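Local coordinates for putative exported protein (Bacteroides fragilis, PDB 4RAA) that is of unknown function but folds as a six-bladed beta-propeller and is probably exported from the cytoplasm, perhaps as a lipoprotein, at residues R47-I55 / V65-I76; L89-N97 / S132-L142. All coordinates share one frame; numbering follows the deposited sequence.

Contact 1: R47-I55 / V65-I76; sequences RELNNCLLI and VFNKSGAFVNQI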
loop_
_atom_site.group_PDB
_atom_site.type_symbol
_atom_site.label_atom_id
_atom_site.label_comp_id
_atom_site.label_asym_id
_atom_site.label_seq_id
_atom_site.Cartn_x
_atom_site.Cartn_y
_atom_site.Cartn_z
ATOM N N ARG A 47 24.185 -2.959 4.043
ATOM C CA ARG A 47 24.019 -3.535 2.703
ATOM C C ARG A 47 24.743 -2.697 1.649
ATOM O O ARG A 47 24.770 -1.473 1.759
ATOM C CB ARG A 47 22.530 -3.581 2.308
ATOM C CG ARG A 47 21.601 -4.401 3.198
ATOM C CD ARG A 47 21.948 -5.879 3.201
ATOM N NE ARG A 47 20.979 -6.692 3.952
ATOM C CZ ARG A 47 21.173 -7.945 4.402
ATOM N NH1 ARG A 47 22.345 -8.584 4.249
ATOM N NH2 ARG A 47 20.181 -8.571 5.056
ATOM N N GLU A 48 25.309 -3.363 0.633
ATOM C CA GLU A 48 25.956 -2.688 -0.502
ATOM C C GLU A 48 24.881 -2.256 -1.495
ATOM O O GLU A 48 23.850 -2.907 -1.606
ATOM C CB GLU A 48 26.924 -3.610 -1.269
ATOM C CG GLU A 48 28.120 -4.167 -0.506
ATOM C CD GLU A 48 29.129 -4.862 -1.432
ATOM O OE1 GLU A 48 29.716 -4.188 -2.310
ATOM O OE2 GLU A 48 29.363 -6.080 -1.273
ATOM N N LEU A 49 25.140 -1.173 -2.225
ATOM C CA LEU A 49 24.239 -0.673 -3.283
ATOM C C LEU A 49 25.037 0.283 -4.162
ATOM O O LEU A 49 25.295 1.424 -3.751
ATOM C CB LEU A 49 23.006 0.022 -2.696
ATOM C CG LEU A 49 22.022 0.663 -3.688
ATOM C CD1 LEU A 49 21.461 -0.379 -4.647
ATOM C CD2 LEU A 49 20.912 1.391 -2.944
ATOM N N ASN A 50 25.411 -0.189 -5.358
ATOM C CA ASN A 50 26.281 0.547 -6.293
ATOM C C ASN A 50 27.629 0.655 -5.535
ATOM O O ASN A 50 28.090 -0.375 -5.026
ATOM C CB ASN A 50 25.652 1.888 -6.738
ATOM C CG ASN A 50 24.182 1.756 -7.140
ATOM O OD1 ASN A 50 23.378 2.642 -6.848
ATOM N ND2 ASN A 50 23.819 0.639 -7.775
ATOM N N ASN A 51 28.246 1.836 -5.428
ATOM C CA ASN A 51 29.460 2.005 -4.607
ATOM C C ASN A 51 29.130 2.809 -3.349
ATOM O O ASN A 51 29.800 3.801 -3.017
ATOM C CB ASN A 51 30.640 2.583 -5.426
ATOM C CG ASN A 51 31.408 1.513 -6.198
ATOM O OD1 ASN A 51 30.915 0.405 -6.425
ATOM N ND2 ASN A 51 32.634 1.844 -6.595
ATOM N N CYS A 52 28.090 2.350 -2.646
ATOM C CA CYS A 52 27.627 2.958 -1.401
ATOM C C CYS A 52 27.281 1.894 -0.357
ATOM O O CYS A 52 27.058 0.722 -0.683
ATOM C CB CYS A 52 26.413 3.871 -1.642
ATOM S SG CYS A 52 26.737 5.328 -2.658
ATOM N N LEU A 53 27.238 2.344 0.895
ATOM C CA LEU A 53 26.929 1.530 2.053
ATOM C C LEU A 53 25.639 2.029 2.695
ATOM O O LEU A 53 25.608 3.142 3.241
ATOM C CB LEU A 53 28.056 1.641 3.087
ATOM C CG LEU A 53 29.472 1.282 2.654
ATOM C CD1 LEU A 53 30.413 1.538 3.823
ATOM C CD2 LEU A 53 29.573 -0.158 2.159
ATOM N N LEU A 54 24.578 1.226 2.615
ATOM C CA LEU A 54 23.319 1.541 3.297
ATOM C C LEU A 54 23.487 1.067 4.743
ATOM O O LEU A 54 23.718 -0.119 4.959
ATOM C CB LEU A 54 22.110 0.874 2.622
ATOM C CG LEU A 54 21.458 1.628 1.457
ATOM C CD1 LEU A 54 22.459 2.139 0.433
ATOM C CD2 LEU A 54 20.401 0.750 0.797
ATOM N N ILE A 55 23.403 1.988 5.709
ATOM C CA ILE A 55 23.559 1.686 7.143
ATOM C C ILE A 55 22.309 2.103 7.902
ATOM O O ILE A 55 21.874 3.245 7.772
ATOM C CB ILE A 55 24.791 2.414 7.747
ATOM C CG1 ILE A 55 26.079 1.812 7.166
ATOM C CG2 ILE A 55 24.810 2.330 9.284
ATOM C CD1 ILE A 55 27.358 2.532 7.539
ATOM N N VAL A 65 23.093 6.732 4.141
ATOM C CA VAL A 65 23.873 6.297 2.978
ATOM C C VAL A 65 25.271 6.893 3.126
ATOM O O VAL A 65 25.434 8.111 3.261
ATOM C CB VAL A 65 23.268 6.713 1.626
ATOM C CG1 VAL A 65 24.106 6.166 0.469
ATOM C CG2 VAL A 65 21.834 6.201 1.513
ATOM N N PHE A 66 26.256 6.002 3.152
ATOM C CA PHE A 66 27.659 6.339 3.185
ATOM C C PHE A 66 28.309 5.799 1.915
ATOM O O PHE A 66 27.758 4.935 1.222
ATOM C CB PHE A 66 28.337 5.746 4.414
ATOM C CG PHE A 66 28.044 6.482 5.684
ATOM C CD1 PHE A 66 26.901 6.199 6.424
ATOM C CD2 PHE A 66 28.931 7.451 6.164
ATOM C CE1 PHE A 66 26.643 6.867 7.618
ATOM C CE2 PHE A 66 28.682 8.122 7.360
ATOM C CZ PHE A 66 27.532 7.831 8.088
ATOM N N ASN A 67 29.498 6.316 1.645
ATOM C CA ASN A 67 30.301 5.975 0.482
ATOM C C ASN A 67 31.311 4.887 0.875
ATOM O O ASN A 67 31.582 4.699 2.065
ATOM C CB ASN A 67 31.014 7.267 0.058
ATOM C CG ASN A 67 31.683 7.188 -1.289
ATOM O OD1 ASN A 67 31.745 6.142 -1.946
ATOM N ND2 ASN A 67 32.203 8.326 -1.709
ATOM N N LYS A 68 31.866 4.186 -0.123
ATOM C CA LYS A 68 32.938 3.175 0.081
ATOM C C LYS A 68 34.094 3.756 0.898
ATOM O O LYS A 68 34.641 3.083 1.761
ATOM C CB LYS A 68 33.506 2.661 -1.258
ATOM C CG LYS A 68 32.566 1.802 -2.096
ATOM C CD LYS A 68 32.360 0.405 -1.528
ATOM C CE LYS A 68 31.401 -0.395 -2.402
ATOM N NZ LYS A 68 31.219 -1.806 -1.962
ATOM N N SER A 69 34.427 5.015 0.620
ATOM C CA SER A 69 35.475 5.752 1.323
ATOM C C SER A 69 35.106 6.248 2.737
ATOM O O SER A 69 35.972 6.797 3.424
ATOM C CB SER A 69 35.880 6.952 0.471
ATOM O OG SER A 69 34.748 7.774 0.259
ATOM N N GLY A 70 33.849 6.065 3.166
ATOM C CA GLY A 70 33.360 6.497 4.484
ATOM C C GLY A 70 32.682 7.862 4.529
ATOM O O GLY A 70 32.286 8.310 5.607
ATOM N N ALA A 71 32.547 8.521 3.374
ATOM C CA ALA A 71 31.914 9.837 3.280
ATOM C C ALA A 71 30.411 9.693 3.352
ATOM O O ALA A 71 29.865 8.729 2.828
ATOM C CB ALA A 71 32.285 10.522 1.971
ATOM N N PHE A 72 29.750 10.657 3.985
ATOM C CA PHE A 72 28.301 10.667 4.086
ATOM C C PHE A 72 27.731 11.195 2.768
ATOM O O PHE A 72 28.157 12.255 2.297
ATOM C CB PHE A 72 27.851 11.540 5.259
ATOM C CG PHE A 72 26.353 11.649 5.402
ATOM C CD1 PHE A 72 25.574 10.506 5.599
ATOM C CD2 PHE A 72 25.719 12.892 5.373
ATOM C CE1 PHE A 72 24.192 10.595 5.736
ATOM C CE2 PHE A 72 24.340 12.986 5.517
ATOM C CZ PHE A 72 23.575 11.835 5.700
ATOM N N VAL A 73 26.775 10.462 2.190
ATOM C CA VAL A 73 26.129 10.831 0.923
ATOM C C VAL A 73 24.814 11.531 1.218
ATOM O O VAL A 73 24.612 12.654 0.769
ATOM C CB VAL A 73 25.855 9.608 0.002
ATOM C CG1 VAL A 73 25.148 10.027 -1.298
ATOM C CG2 VAL A 73 27.156 8.871 -0.309
ATOM N N ASN A 74 23.915 10.853 1.936
ATOM C CA ASN A 74 22.577 11.385 2.246
ATOM C C ASN A 74 21.804 10.473 3.215
ATOM O O ASN A 74 22.182 9.311 3.388
ATOM C CB ASN A 74 21.750 11.522 0.939
ATOM C CG ASN A 74 20.567 12.462 1.072
ATOM O OD1 ASN A 74 20.443 13.207 2.051
ATOM N ND2 ASN A 74 19.687 12.443 0.077
ATOM N N GLN A 75 20.761 11.009 3.865
ATOM C CA GLN A 75 19.849 10.215 4.715
ATOM C C GLN A 75 18.647 9.791 3.868
ATOM O O GLN A 75 18.170 10.573 3.043
ATOM C CB GLN A 75 19.348 10.991 5.943
ATOM C CG GLN A 75 18.521 10.108 6.889
ATOM C CD GLN A 75 18.124 10.745 8.201
ATOM O OE1 GLN A 75 18.549 11.857 8.532
ATOM N NE2 GLN A 75 17.316 10.022 8.979
ATOM N N ILE A 76 18.158 8.569 4.100
ATOM C CA ILE A 76 16.983 8.025 3.403
ATOM C C ILE A 76 15.785 8.337 4.285
ATOM O O ILE A 76 15.598 7.696 5.315
ATOM C CB ILE A 76 17.099 6.500 3.124
ATOM C CG1 ILE A 76 18.402 6.217 2.346
ATOM C CG2 ILE A 76 15.860 5.995 2.367
ATOM C CD1 ILE A 76 18.550 4.819 1.785
#
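L53 and F66 form a hydrogen-bonded pair in the antiparallel beta hairpin of strands 52-57 and 62-67, within the beta-propeller. L53 N donates to F66 O at 2.7 Å and F66 N to L53 O at 2.9 Å, both bonds almost straight. On the face that carries these two side chains, the F66 ring slants against I55, with CD1 of F66 3.9 Å from CD1 of I55, while F72 CD1 lies over one ring face, offset toward the rim. A phenyl ring suits this buried face, since its flat side takes F72 while I55 comes in obliquely. V65 serves the other face. At chi1 -177° V65 CG1 lies across from its own N, which turns it to C52 CB (3.9 Å) and leaves V65 CG2 4.2 Å from L54 CD1. V73 and N74 both oppose V65 in a classic beta bulge, and V73 CG2 reaches C52 SG. A type I turn from N67 to G70 follows the hairpin strand, with glycine fitting the positive phi at its end. K68, bent at chi2 (-73°), crosses N51 to form a salt bridge with E48, whose OE2 accepts from D314 N; K68 NZ lies 2.8 Å from E48 OE1, a weak hydrogen bond.

Contact 2: L89-N97 / S132-L142; sequences LSSFFVDNN and SCCLQLEDGNL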
loop_
_atom_site.group_PDB
_atom_site.type_symbol
_atom_site.label_atom_id
_atom_site.label_comp_id
_atom_site.label_asym_id
_atom_site.label_seq_id
_atom_site.Cartn_x
_atom_site.Cartn_y
_atom_site.Cartn_z
ATOM N N LEU A 89 12.706 1.642 12.915
ATOM C CA LEU A 89 13.088 0.725 11.858
ATOM C C LEU A 89 13.756 -0.528 12.415
ATOM O O LEU A 89 14.670 -0.434 13.223
ATOM C CB LEU A 89 14.034 1.421 10.858
ATOM C CG LEU A 89 13.421 2.116 9.638
ATOM C CD1 LEU A 89 12.122 2.817 9.949
ATOM C CD2 LEU A 89 14.428 3.063 8.988
ATOM N N SER A 90 13.277 -1.687 11.973
ATOM C CA SER A 90 13.840 -2.990 12.311
ATOM C C SER A 90 14.675 -3.562 11.169
ATOM O O SER A 90 15.608 -4.311 11.419
ATOM C CB SER A 90 12.717 -3.969 12.631
ATOM O OG SER A 90 11.790 -3.999 11.566
ATOM N N SER A 91 14.335 -3.232 9.925
ATOM C CA SER A 91 15.034 -3.767 8.755
ATOM C C SER A 91 14.689 -3.013 7.461
ATOM O O SER A 91 13.843 -2.122 7.448
ATOM C CB SER A 91 14.655 -5.250 8.567
ATOM O OG SER A 91 15.395 -5.837 7.523
ATOM N N PHE A 92 15.381 -3.378 6.385
ATOM C CA PHE A 92 15.099 -2.869 5.037
ATOM C C PHE A 92 15.652 -3.836 3.976
ATOM O O PHE A 92 16.346 -4.792 4.301
ATOM C CB PHE A 92 15.658 -1.446 4.843
ATOM C CG PHE A 92 17.163 -1.371 4.867
ATOM C CD1 PHE A 92 17.854 -1.275 6.072
ATOM C CD2 PHE A 92 17.900 -1.416 3.676
ATOM C CE1 PHE A 92 19.247 -1.221 6.092
ATOM C CE2 PHE A 92 19.292 -1.369 3.695
ATOM C CZ PHE A 92 19.968 -1.266 4.906
ATOM N N PHE A 93 15.320 -3.595 2.716
ATOM C CA PHE A 93 15.860 -4.400 1.607
ATOM C C PHE A 93 15.804 -3.615 0.313
ATOM O O PHE A 93 15.083 -2.621 0.221
ATOM C CB PHE A 93 15.173 -5.780 1.473
ATOM C CG PHE A 93 13.729 -5.727 1.027
ATOM C CD1 PHE A 93 12.694 -5.546 1.956
ATOM C CD2 PHE A 93 13.390 -5.896 -0.328
ATOM C CE1 PHE A 93 11.361 -5.514 1.541
ATOM C CE2 PHE A 93 12.060 -5.858 -0.742
ATOM C CZ PHE A 93 11.047 -5.662 0.189
ATOM N N VAL A 94 16.602 -4.055 -0.654
ATOM C CA VAL A 94 16.678 -3.450 -1.981
ATOM C C VAL A 94 16.035 -4.483 -2.891
ATOM O O VAL A 94 16.359 -5.668 -2.769
ATOM C CB VAL A 94 18.154 -3.197 -2.380
ATOM C CG1 VAL A 94 18.264 -2.621 -3.795
ATOM C CG2 VAL A 94 18.828 -2.285 -1.353
ATOM N N ASP A 95 15.138 -4.070 -3.797
ATOM C CA ASP A 95 14.509 -5.045 -4.691
ATOM C C ASP A 95 15.555 -5.587 -5.675
ATOM O O ASP A 95 16.601 -4.959 -5.893
ATOM C CB ASP A 95 13.221 -4.525 -5.378
ATOM C CG ASP A 95 13.475 -3.564 -6.530
ATOM O OD1 ASP A 95 14.107 -2.508 -6.285
ATOM O OD2 ASP A 95 12.993 -3.845 -7.664
ATOM N N ASN A 96 15.268 -6.757 -6.240
ATOM C CA ASN A 96 16.178 -7.434 -7.175
ATOM C C ASN A 96 16.575 -6.570 -8.386
ATOM O O ASN A 96 17.716 -6.638 -8.825
ATOM C CB ASN A 96 15.584 -8.778 -7.644
ATOM C CG ASN A 96 15.341 -9.769 -6.498
ATOM O OD1 ASN A 96 15.892 -9.643 -5.394
ATOM N ND2 ASN A 96 14.498 -10.762 -6.764
ATOM N N ASN A 97 15.649 -5.752 -8.889
ATOM C CA ASN A 97 15.915 -4.832 -10.015
ATOM C C ASN A 97 16.622 -3.520 -9.654
ATOM O O ASN A 97 17.046 -2.808 -10.553
ATOM C CB ASN A 97 14.609 -4.471 -10.734
ATOM C CG ASN A 97 13.919 -5.667 -11.346
ATOM O OD1 ASN A 97 14.552 -6.662 -11.695
ATOM N ND2 ASN A 97 12.607 -5.563 -11.502
ATOM N N SER A 132 9.031 -8.042 11.472
ATOM C CA SER A 132 10.183 -7.110 11.619
ATOM C C SER A 132 11.186 -7.075 10.456
ATOM O O SER A 132 11.901 -6.093 10.287
ATOM C CB SER A 132 10.968 -7.449 12.898
ATOM O OG SER A 132 11.618 -8.709 12.812
ATOM N N CYS A 133 11.206 -8.112 9.636
ATOM C CA CYS A 133 12.245 -8.276 8.636
ATOM C C CYS A 133 11.703 -9.003 7.399
ATOM O O CYS A 133 10.879 -9.910 7.544
ATOM C CB CYS A 133 13.381 -9.007 9.364
ATOM S SG CYS A 133 14.220 -10.312 8.493
ATOM N N CYS A 134 12.154 -8.571 6.207
ATOM C CA CYS A 134 11.702 -9.099 4.906
ATOM C C CYS A 134 12.801 -9.107 3.835
ATOM O O CYS A 134 13.745 -8.329 3.915
ATOM C CB CYS A 134 10.516 -8.254 4.399
ATOM S SG CYS A 134 9.854 -8.634 2.747
ATOM N N LEU A 135 12.654 -9.985 2.838
ATOM C CA LEU A 135 13.577 -10.085 1.685
ATOM C C LEU A 135 12.885 -10.617 0.429
ATOM O O LEU A 135 12.023 -11.506 0.520
ATOM C CB LEU A 135 14.789 -10.970 2.006
ATOM C CG LEU A 135 16.046 -10.330 2.605
ATOM C CD1 LEU A 135 17.007 -11.442 2.990
ATOM C CD2 LEU A 135 16.716 -9.347 1.636
ATOM N N GLN A 136 13.282 -10.091 -0.733
ATOM C CA GLN A 136 12.692 -10.508 -2.004
ATOM C C GLN A 136 13.381 -11.777 -2.491
ATOM O O GLN A 136 14.601 -11.798 -2.630
ATOM C CB GLN A 136 12.799 -9.406 -3.071
ATOM C CG GLN A 136 11.941 -9.699 -4.298
ATOM C CD GLN A 136 11.885 -8.572 -5.316
ATOM O OE1 GLN A 136 12.885 -7.931 -5.612
ATOM N NE2 GLN A 136 10.715 -8.356 -5.881
ATOM N N LEU A 137 12.595 -12.826 -2.736
ATOM C CA LEU A 137 13.089 -14.097 -3.300
ATOM C C LEU A 137 13.361 -13.864 -4.786
ATOM O O LEU A 137 12.693 -13.025 -5.391
ATOM C CB LEU A 137 12.044 -15.206 -3.147
ATOM C CG LEU A 137 11.629 -15.555 -1.712
ATOM C CD1 LEU A 137 10.395 -16.452 -1.719
ATOM C CD2 LEU A 137 12.779 -16.178 -0.927
ATOM N N GLU A 138 14.293 -14.623 -5.375
ATOM C CA GLU A 138 14.687 -14.435 -6.793
ATOM C C GLU A 138 13.493 -14.405 -7.765
ATOM O O GLU A 138 13.496 -13.618 -8.720
ATOM C CB GLU A 138 15.699 -15.486 -7.270
ATOM C CG GLU A 138 16.449 -15.050 -8.538
ATOM C CD GLU A 138 17.028 -16.188 -9.375
ATOM O OE1 GLU A 138 17.020 -17.371 -8.952
ATOM O OE2 GLU A 138 17.492 -15.880 -10.497
ATOM N N ASP A 139 12.479 -15.238 -7.512
ATOM C CA ASP A 139 11.265 -15.235 -8.348
ATOM C C ASP A 139 10.396 -13.958 -8.245
ATOM O O ASP A 139 9.520 -13.757 -9.086
ATOM C CB ASP A 139 10.422 -16.516 -8.161
ATOM C CG ASP A 139 9.868 -16.698 -6.754
ATOM O OD1 ASP A 139 9.806 -15.737 -5.952
ATOM O OD2 ASP A 139 9.467 -17.839 -6.458
ATOM N N GLY A 140 10.619 -13.126 -7.225
ATOM C CA GLY A 140 9.906 -11.847 -7.051
ATOM C C GLY A 140 9.032 -11.752 -5.816
ATOM O O GLY A 140 8.700 -10.645 -5.379
ATOM N N ASN A 141 8.651 -12.902 -5.260
ATOM C CA ASN A 141 7.829 -12.952 -4.052
ATOM C C ASN A 141 8.659 -12.534 -2.842
ATOM O O ASN A 141 9.894 -12.544 -2.880
ATOM C CB ASN A 141 7.280 -14.358 -3.821
ATOM C CG ASN A 141 6.411 -14.850 -4.960
ATOM O OD1 ASN A 141 5.689 -14.079 -5.595
ATOM N ND2 ASN A 141 6.474 -16.146 -5.226
ATOM N N LEU A 142 7.970 -12.230 -1.751
ATOM C CA LEU A 142 8.588 -11.672 -0.553
ATOM C C LEU A 142 8.578 -12.673 0.593
ATOM O O LEU A 142 7.553 -13.309 0.828
ATOM C CB LEU A 142 7.804 -10.414 -0.154
ATOM C CG LEU A 142 7.566 -9.385 -1.279
ATOM C CD1 LEU A 142 6.548 -8.338 -0.848
ATOM C CD2 LEU A 142 8.873 -8.745 -1.738
HETATM O O HOH W 1 13.341 -5.933 5.465
#
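F93 projects from strand 89-94 onto strand 134-136. The two strands run nearly parallel, 8° apart, but their axes stay 6.6 Å from each other and side chains fill the gap, consistent with the inner strands of successive propeller blades. Chi1 of 68° sets CG of F93 between its backbone N and carbonyl carbon, carrying the ring along the neighbouring strand. F93 CB meets L135 CD2 at 3.9 Å. Farther out, F93 CD1 lies by the carbonyl oxygen of C134, and F93 CE1 is 3.7 Å from C134 SG, an oblique sulfur-aromatic contact. The atoms CD2 and CE2 of F93 pass near Q136 N and CB, and at the tip F93 CZ touches L142 CD2 at 4.2 Å. A broad, flat ring thus bridges a spacing too wide for strand pairing.

Nearer the start of both strands a water does similar work, accepting from C134 N and donating to S91 OG, which is also bonded to Q187. Beyond F93, the extended Q136 uses both amide atoms: OE1 takes N96 N at 2.7 Å, nearly along the C=O axis, while NE2 donates to G140 O at 3.1 Å. N96 ND2 gives to L137 O at 3.2 Å from above its carbonyl plane, and G140 N comes from the opposite face. Amides suit this end because they donate and accept together, so the two strands' sheets are joined by directional bonds that need no net charge.

Contact 1 lies partly at the surface, whereas contact 2 is largely buried and nearer the centre of the chain. The first knits a hairpin and its following turn within one sheet through backbone bonds, apolar packing and a salt bridge at its margin. The second joins two different sheets with no backbone pairing, relying on a ring, a bridging water and side-chain amides. They meet through strand 89-94, whose alternate residues turn away from 132-142: the F92 ring packs on L54 and on the aliphatic part of R47, and V94 packs on L49 and L54. That strand therefore packs on 47-55 through F92 and V94 and meets 132-142 through F93, so it is shared by the two contacts.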